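Local coordinates for protein tRNA-splicing ligase RtcB (Thermus thermophilus, PDB 2EPG) that probably joins RNA ends bearing a 2',3'-cyclic phosphate or 3'-phosphate to 5'-hydroxyl ends, using GTP and manganese, at residues V103-H117 and D328-A342. Sequence-based numbering, arbitrary orientation.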
loop_
_atom_site.group_PDB
_atom_site.type_symbol
_atom_site.label_atom_id
_atom_site.label_comp_id
_atom_site.label_asym_id
_atom_site.label_seq_id
_atom_site.Cartn_x
_atom_site.Cartn_y
_atom_site.Cartn_z
ATOM N N VAL A 103 3.464 2.061 -10.987
ATOM C CA VAL A 103 2.903 1.213 -9.947
ATOM C C VAL A 103 4.054 0.707 -9.071
ATOM O O VAL A 103 3.932 0.626 -7.856
ATOM C CB VAL A 103 2.162 -0.003 -10.566
ATOM C CG1 VAL A 103 1.743 -0.981 -9.468
ATOM C CG2 VAL A 103 0.933 0.463 -11.344
ATOM N N GLY A 104 5.178 0.385 -9.696
ATOM C CA GLY A 104 6.310 -0.121 -8.946
ATOM C C GLY A 104 6.395 -1.624 -9.139
ATOM O O GLY A 104 5.402 -2.283 -9.474
ATOM N N PHE A 105 7.573 -2.184 -8.913
ATOM C CA PHE A 105 7.727 -3.609 -9.111
ATOM C C PHE A 105 6.933 -4.489 -8.169
ATOM O O PHE A 105 6.326 -5.460 -8.614
ATOM C CB PHE A 105 9.216 -3.980 -9.146
ATOM C CG PHE A 105 9.836 -3.751 -10.510
ATOM C CD1 PHE A 105 10.093 -2.456 -10.964
ATOM C CD2 PHE A 105 10.011 -4.816 -11.399
ATOM C CE1 PHE A 105 10.503 -2.226 -12.292
ATOM C CE2 PHE A 105 10.417 -4.597 -12.724
ATOM C CZ PHE A 105 10.660 -3.305 -13.172
ATOM N N ASP A 106 6.887 -4.158 -6.885
ATOM C CA ASP A 106 6.108 -4.999 -5.993
ATOM C C ASP A 106 4.634 -4.570 -5.999
ATOM O O ASP A 106 4.186 -3.802 -5.158
ATOM C CB ASP A 106 6.665 -4.977 -4.577
ATOM C CG ASP A 106 6.045 -6.068 -3.700
ATOM O OD1 ASP A 106 6.528 -6.280 -2.565
ATOM O OD2 ASP A 106 5.068 -6.709 -4.144
ATOM N N ILE A 107 3.899 -5.077 -6.983
ATOM C CA ILE A 107 2.490 -4.778 -7.152
ATOM C C ILE A 107 1.700 -5.161 -5.926
ATOM O O ILE A 107 1.764 -6.294 -5.436
ATOM C CB ILE A 107 1.922 -5.487 -8.393
ATOM C CG1 ILE A 107 2.672 -4.977 -9.633
ATOM C CG2 ILE A 107 0.397 -5.216 -8.524
ATOM C CD1 ILE A 107 2.353 -5.722 -10.930
ATOM N N ASN A 108 0.947 -4.184 -5.441
ATOM C CA ASN A 108 0.128 -4.308 -4.244
ATOM C C ASN A 108 0.911 -4.697 -3.017
ATOM O O ASN A 108 0.416 -5.440 -2.173
ATOM C CB ASN A 108 -1.050 -5.265 -4.413
ATOM C CG ASN A 108 -2.055 -5.173 -3.240
ATOM O OD1 ASN A 108 -1.917 -4.316 -2.346
ATOM N ND2 ASN A 108 -3.062 -6.046 -3.242
ATOM N N CYS A 109 2.156 -4.235 -2.940
ATOM C CA CYS A 109 2.929 -4.426 -1.725
ATOM C C CYS A 109 1.987 -3.572 -0.871
ATOM O O CYS A 109 1.580 -2.476 -1.297
ATOM C CB CYS A 109 4.294 -3.726 -1.822
ATOM S SG CYS A 109 5.163 -3.532 -0.224
ATOM N N GLY A 110 1.605 -4.060 0.298
ATOM C CA GLY A 110 0.677 -3.285 1.090
ATOM C C GLY A 110 0.713 -3.603 2.562
ATOM O O GLY A 110 1.643 -4.252 3.041
ATOM N N VAL A 111 -0.327 -3.177 3.271
ATOM C CA VAL A 111 -0.376 -3.364 4.706
ATOM C C VAL A 111 -1.724 -3.827 5.226
ATOM O O VAL A 111 -2.761 -3.349 4.781
ATOM C CB VAL A 111 -0.052 -2.023 5.426
ATOM C CG1 VAL A 111 0.088 -2.244 6.916
ATOM C CG2 VAL A 111 1.214 -1.402 4.833
ATOM N N ARG A 112 -1.699 -4.755 6.173
ATOM C CA ARG A 112 -2.921 -5.192 6.816
ATOM C C ARG A 112 -2.714 -4.970 8.315
ATOM O O ARG A 112 -1.643 -5.294 8.857
ATOM C CB ARG A 112 -3.214 -6.671 6.578
ATOM C CG ARG A 112 -4.376 -7.158 7.452
ATOM C CD ARG A 112 -4.900 -8.554 7.128
ATOM N NE ARG A 112 -5.500 -8.684 5.799
ATOM C CZ ARG A 112 -6.397 -9.620 5.492
ATOM N NH1 ARG A 112 -6.907 -9.715 4.271
ATOM N NH2 ARG A 112 -6.823 -10.445 6.430
ATOM N N LEU A 113 -3.722 -4.407 8.976
ATOM C CA LEU A 113 -3.642 -4.205 10.412
ATOM C C LEU A 113 -4.769 -4.972 11.105
ATOM O O LEU A 113 -5.954 -4.770 10.805
ATOM C CB LEU A 113 -3.749 -2.716 10.781
ATOM C CG LEU A 113 -3.626 -2.388 12.282
ATOM C CD1 LEU A 113 -2.220 -2.729 12.794
ATOM C CD2 LEU A 113 -3.871 -0.909 12.515
ATOM N N LEU A 114 -4.388 -5.865 12.017
ATOM C CA LEU A 114 -5.354 -6.620 12.795
ATOM C C LEU A 114 -5.444 -5.893 14.149
ATOM O O LEU A 114 -4.432 -5.404 14.663
ATOM C CB LEU A 114 -4.869 -8.069 13.019
ATOM C CG LEU A 114 -4.536 -8.950 11.806
ATOM C CD1 LEU A 114 -4.162 -10.365 12.265
ATOM C CD2 LEU A 114 -5.738 -8.999 10.874
ATOM N N ALA A 115 -6.652 -5.812 14.703
ATOM C CA ALA A 115 -6.886 -5.169 15.990
ATOM C C ALA A 115 -7.493 -6.219 16.917
ATOM O O ALA A 115 -8.475 -6.862 16.555
ATOM C CB ALA A 115 -7.852 -3.997 15.819
ATOM N N SER A 116 -6.933 -6.388 18.109
ATOM C CA SER A 116 -7.433 -7.411 19.030
ATOM C C SER A 116 -8.137 -6.858 20.274
ATOM O O SER A 116 -8.191 -5.642 20.476
ATOM C CB SER A 116 -6.278 -8.279 19.505
ATOM O OG SER A 116 -5.517 -7.566 20.468
ATOM N N HIS A 117 -8.678 -7.769 21.087
ATOM C CA HIS A 117 -9.338 -7.412 22.346
ATOM C C HIS A 117 -8.313 -7.359 23.480
ATOM O O HIS A 117 -8.636 -6.944 24.584
ATOM C CB HIS A 117 -10.390 -8.453 22.736
ATOM C CG HIS A 117 -11.636 -8.394 21.918
ATOM N ND1 HIS A 117 -12.469 -9.480 21.757
ATOM C CD2 HIS A 117 -12.210 -7.374 21.239
ATOM C CE1 HIS A 117 -13.505 -9.132 21.012
ATOM N NE2 HIS A 117 -13.372 -7.858 20.685
ATOM N N ASP A 328 -10.623 -14.584 23.220
ATOM C CA ASP A 328 -9.661 -13.808 24.001
ATOM C C ASP A 328 -9.003 -12.773 23.087
ATOM O O ASP A 328 -8.996 -11.573 23.374
ATOM C CB ASP A 328 -8.522 -14.675 24.563
ATOM C CG ASP A 328 -8.926 -15.495 25.777
ATOM O OD1 ASP A 328 -9.667 -14.978 26.641
ATOM O OD2 ASP A 328 -8.472 -16.659 25.873
ATOM N N HIS A 329 -8.435 -13.245 21.982
ATOM C CA HIS A 329 -7.725 -12.330 21.104
ATOM C C HIS A 329 -8.597 -11.499 20.185
ATOM O O HIS A 329 -8.252 -10.367 19.889
ATOM C CB HIS A 329 -6.625 -13.071 20.323
ATOM C CG HIS A 329 -7.122 -14.037 19.291
ATOM N ND1 HIS A 329 -7.879 -13.651 18.205
ATOM C CD2 HIS A 329 -6.892 -15.365 19.133
ATOM C CE1 HIS A 329 -8.088 -14.695 17.421
ATOM N NE2 HIS A 329 -7.500 -15.747 17.961
ATOM N N GLY A 330 -9.734 -12.042 19.762
ATOM C CA GLY A 330 -10.623 -11.313 18.872
ATOM C C GLY A 330 -9.907 -10.515 17.790
ATOM O O GLY A 330 -10.256 -9.362 17.562
ATOM N N LEU A 331 -8.918 -11.123 17.129
ATOM C CA LEU A 331 -8.154 -10.459 16.073
ATOM C C LEU A 331 -8.966 -10.187 14.799
ATOM O O LEU A 331 -9.156 -11.065 13.961
ATOM C CB LEU A 331 -6.917 -11.293 15.732
ATOM C CG LEU A 331 -5.755 -11.123 16.718
ATOM C CD1 LEU A 331 -4.829 -12.343 16.681
ATOM C CD2 LEU A 331 -4.997 -9.840 16.365
ATOM N N ARG A 332 -9.445 -8.960 14.654
ATOM C CA ARG A 332 -10.236 -8.623 13.483
ATOM C C ARG A 332 -9.432 -7.755 12.547
ATOM O O ARG A 332 -8.487 -7.094 12.976
ATOM C CB ARG A 332 -11.503 -7.864 13.884
ATOM C CG ARG A 332 -12.372 -8.570 14.913
ATOM C CD ARG A 332 -13.612 -7.741 15.191
ATOM N NE ARG A 332 -14.302 -8.141 16.413
ATOM C CZ ARG A 332 -15.334 -7.473 16.926
ATOM N NH1 ARG A 332 -15.914 -7.894 18.048
ATOM N NH2 ARG A 332 -15.783 -6.378 16.310
ATOM N N VAL A 333 -9.810 -7.761 11.270
ATOM C CA VAL A 333 -9.145 -6.925 10.291
ATOM C C VAL A 333 -9.695 -5.500 10.470
ATOM O O VAL A 333 -10.891 -5.263 10.284
ATOM C CB VAL A 333 -9.445 -7.404 8.854
ATOM C CG1 VAL A 333 -8.822 -6.448 7.847
ATOM C CG2 VAL A 333 -8.892 -8.848 8.652
ATOM N N LEU A 334 -8.836 -4.569 10.875
ATOM C CA LEU A 334 -9.251 -3.181 11.024
ATOM C C LEU A 334 -9.329 -2.670 9.587
ATOM O O LEU A 334 -10.358 -2.141 9.152
ATOM C CB LEU A 334 -8.217 -2.411 11.848
ATOM C CG LEU A 334 -8.606 -0.982 12.242
ATOM C CD1 LEU A 334 -7.858 -0.592 13.506
ATOM C CD2 LEU A 334 -8.307 -0.021 11.084
ATOM N N TYR A 335 -8.239 -2.837 8.845
ATOM C CA TYR A 335 -8.231 -2.480 7.420
ATOM C C TYR A 335 -7.043 -3.142 6.719
ATOM O O TYR A 335 -6.132 -3.658 7.366
ATOM C CB TYR A 335 -8.162 -0.956 7.203
ATOM C CG TYR A 335 -8.785 -0.552 5.891
ATOM C CD1 TYR A 335 -10.112 -0.877 5.608
ATOM C CD2 TYR A 335 -8.064 0.135 4.923
ATOM C CE1 TYR A 335 -10.692 -0.527 4.387
ATOM C CE2 TYR A 335 -8.647 0.491 3.715
ATOM C CZ TYR A 335 -9.961 0.152 3.459
ATOM O OH TYR A 335 -10.545 0.498 2.259
ATOM N N ASP A 336 -7.062 -3.119 5.393
ATOM C CA ASP A 336 -5.984 -3.675 4.584
ATOM C C ASP A 336 -5.979 -2.873 3.278
ATOM O O ASP A 336 -7.003 -2.789 2.595
ATOM C CB ASP A 336 -6.244 -5.176 4.345
ATOM C CG ASP A 336 -5.219 -5.826 3.404
ATOM O OD1 ASP A 336 -4.740 -6.934 3.730
ATOM O OD2 ASP A 336 -4.908 -5.254 2.334
ATOM N N LEU A 337 -4.843 -2.262 2.943
ATOM C CA LEU A 337 -4.753 -1.469 1.725
ATOM C C LEU A 337 -3.384 -1.523 1.061
ATOM O O LEU A 337 -2.370 -1.796 1.694
ATOM C CB LEU A 337 -5.118 0.004 1.994
ATOM C CG LEU A 337 -4.035 0.932 2.577
ATOM C CD1 LEU A 337 -4.587 2.360 2.729
ATOM C CD2 LEU A 337 -3.569 0.391 3.931
ATOM N N ALA A 338 -3.383 -1.256 -0.238
ATOM C CA ALA A 338 -2.179 -1.268 -1.051
ATOM C C ALA A 338 -1.385 0.024 -0.947
ATOM O O ALA A 338 -1.948 1.077 -0.665
ATOM C CB ALA A 338 -2.564 -1.505 -2.514
ATOM N N HIS A 339 -0.078 -0.075 -1.191
ATOM C CA HIS A 339 0.828 1.071 -1.191
ATOM C C HIS A 339 1.364 1.263 -2.618
ATOM O O HIS A 339 1.943 2.298 -2.929
ATOM C CB HIS A 339 1.985 0.859 -0.194
ATOM C CG HIS A 339 1.612 1.147 1.232
ATOM N ND1 HIS A 339 2.501 1.686 2.141
ATOM C CD2 HIS A 339 0.430 1.033 1.888
ATOM C CE1 HIS A 339 1.881 1.900 3.289
ATOM N NE2 HIS A 339 0.623 1.514 3.162
ATOM N N ASN A 340 1.187 0.247 -3.472
ATOM C CA ASN A 340 1.599 0.314 -4.886
ATOM C C ASN A 340 0.454 -0.283 -5.691
ATOM O O ASN A 340 0.140 -1.462 -5.524
ATOM C CB ASN A 340 2.859 -0.522 -5.190
ATOM C CG ASN A 340 4.117 0.022 -4.535
ATOM O OD1 ASN A 340 4.369 1.221 -4.540
ATOM N ND2 ASN A 340 4.925 -0.873 -3.993
ATOM N N ASN A 341 -0.176 0.509 -6.553
ATOM C CA ASN A 341 -1.267 -0.015 -7.354
ATOM C C ASN A 341 -1.861 1.021 -8.296
ATOM O O ASN A 341 -1.740 2.211 -8.063
ATOM C CB ASN A 341 -2.373 -0.518 -6.432
ATOM C CG ASN A 341 -2.945 -1.839 -6.881
ATOM O OD1 ASN A 341 -3.866 -2.375 -6.259
ATOM N ND2 ASN A 341 -2.402 -2.379 -7.966
ATOM N N ALA A 342 -2.487 0.563 -9.374
ATOM C CA ALA A 342 -3.168 1.463 -10.298
ATOM C C ALA A 342 -4.591 0.933 -10.271
ATOM O O ALA A 342 -4.813 -0.273 -10.388
ATOM C CB ALA A 342 -2.591 1.368 -11.698
HETATM O O HOH W 1 -5.703 -8.706 1.918
#
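Strand 110-116 pairs antiparallel with strand 332-338, from G110 opposite A338 to A115 opposite R332, and a classic beta bulge, with L334 and Y335 both facing L113, shifts the register by one residue. L113 marks the spot: its N donates to Y335 O while its O accepts from L334 N. R112 and D336 lie next to each other on one face of the pair. R112 NE donates to D336 OD1 at 2.8 Å in an almost straight salt bridge, and OD1 receives it on its anti lone pair, away from the other oxygen. That oxygen lies in the guanidinium plane, although the guanidinium and carboxylate planes stand 83° apart. A bend at chi3 (-64°) turns the guanidinium back to OD1, and a water bridges R112 NH1 to the same atom. Further along this face, L114 CD2 packs on V333 CG2 (3.9 Å), while L114 CB touches L331 CD2. On the other face V111 CG2 lies over the imidazole of H339, a CH-pi contact 3.8 Å from the ring centroid, and L334 CD1 reaches both L113 CD2 and A115 CB. N340 ND2 donates to D106 O at 3.2 Å; C109 N, closing the type II turn D106–C109, reaches that oxygen from the opposite face of its plane. N340 OD1 accepts a hydrogen bond from G358 N, and H339 ND1 shares one with H410 ND1 of the predicted guanylylated histidine, consistent with this end lining the active centre, where D106 and H339 are predicted manganese ligands. Strand 240-247 also pairs with strand 110-119, L382 of strand 380-383 packs on L113 and L337, and helix 288-321 runs along the salt-bridged face, its R308 holding D336 OD2 and its Q309 R112 NH1.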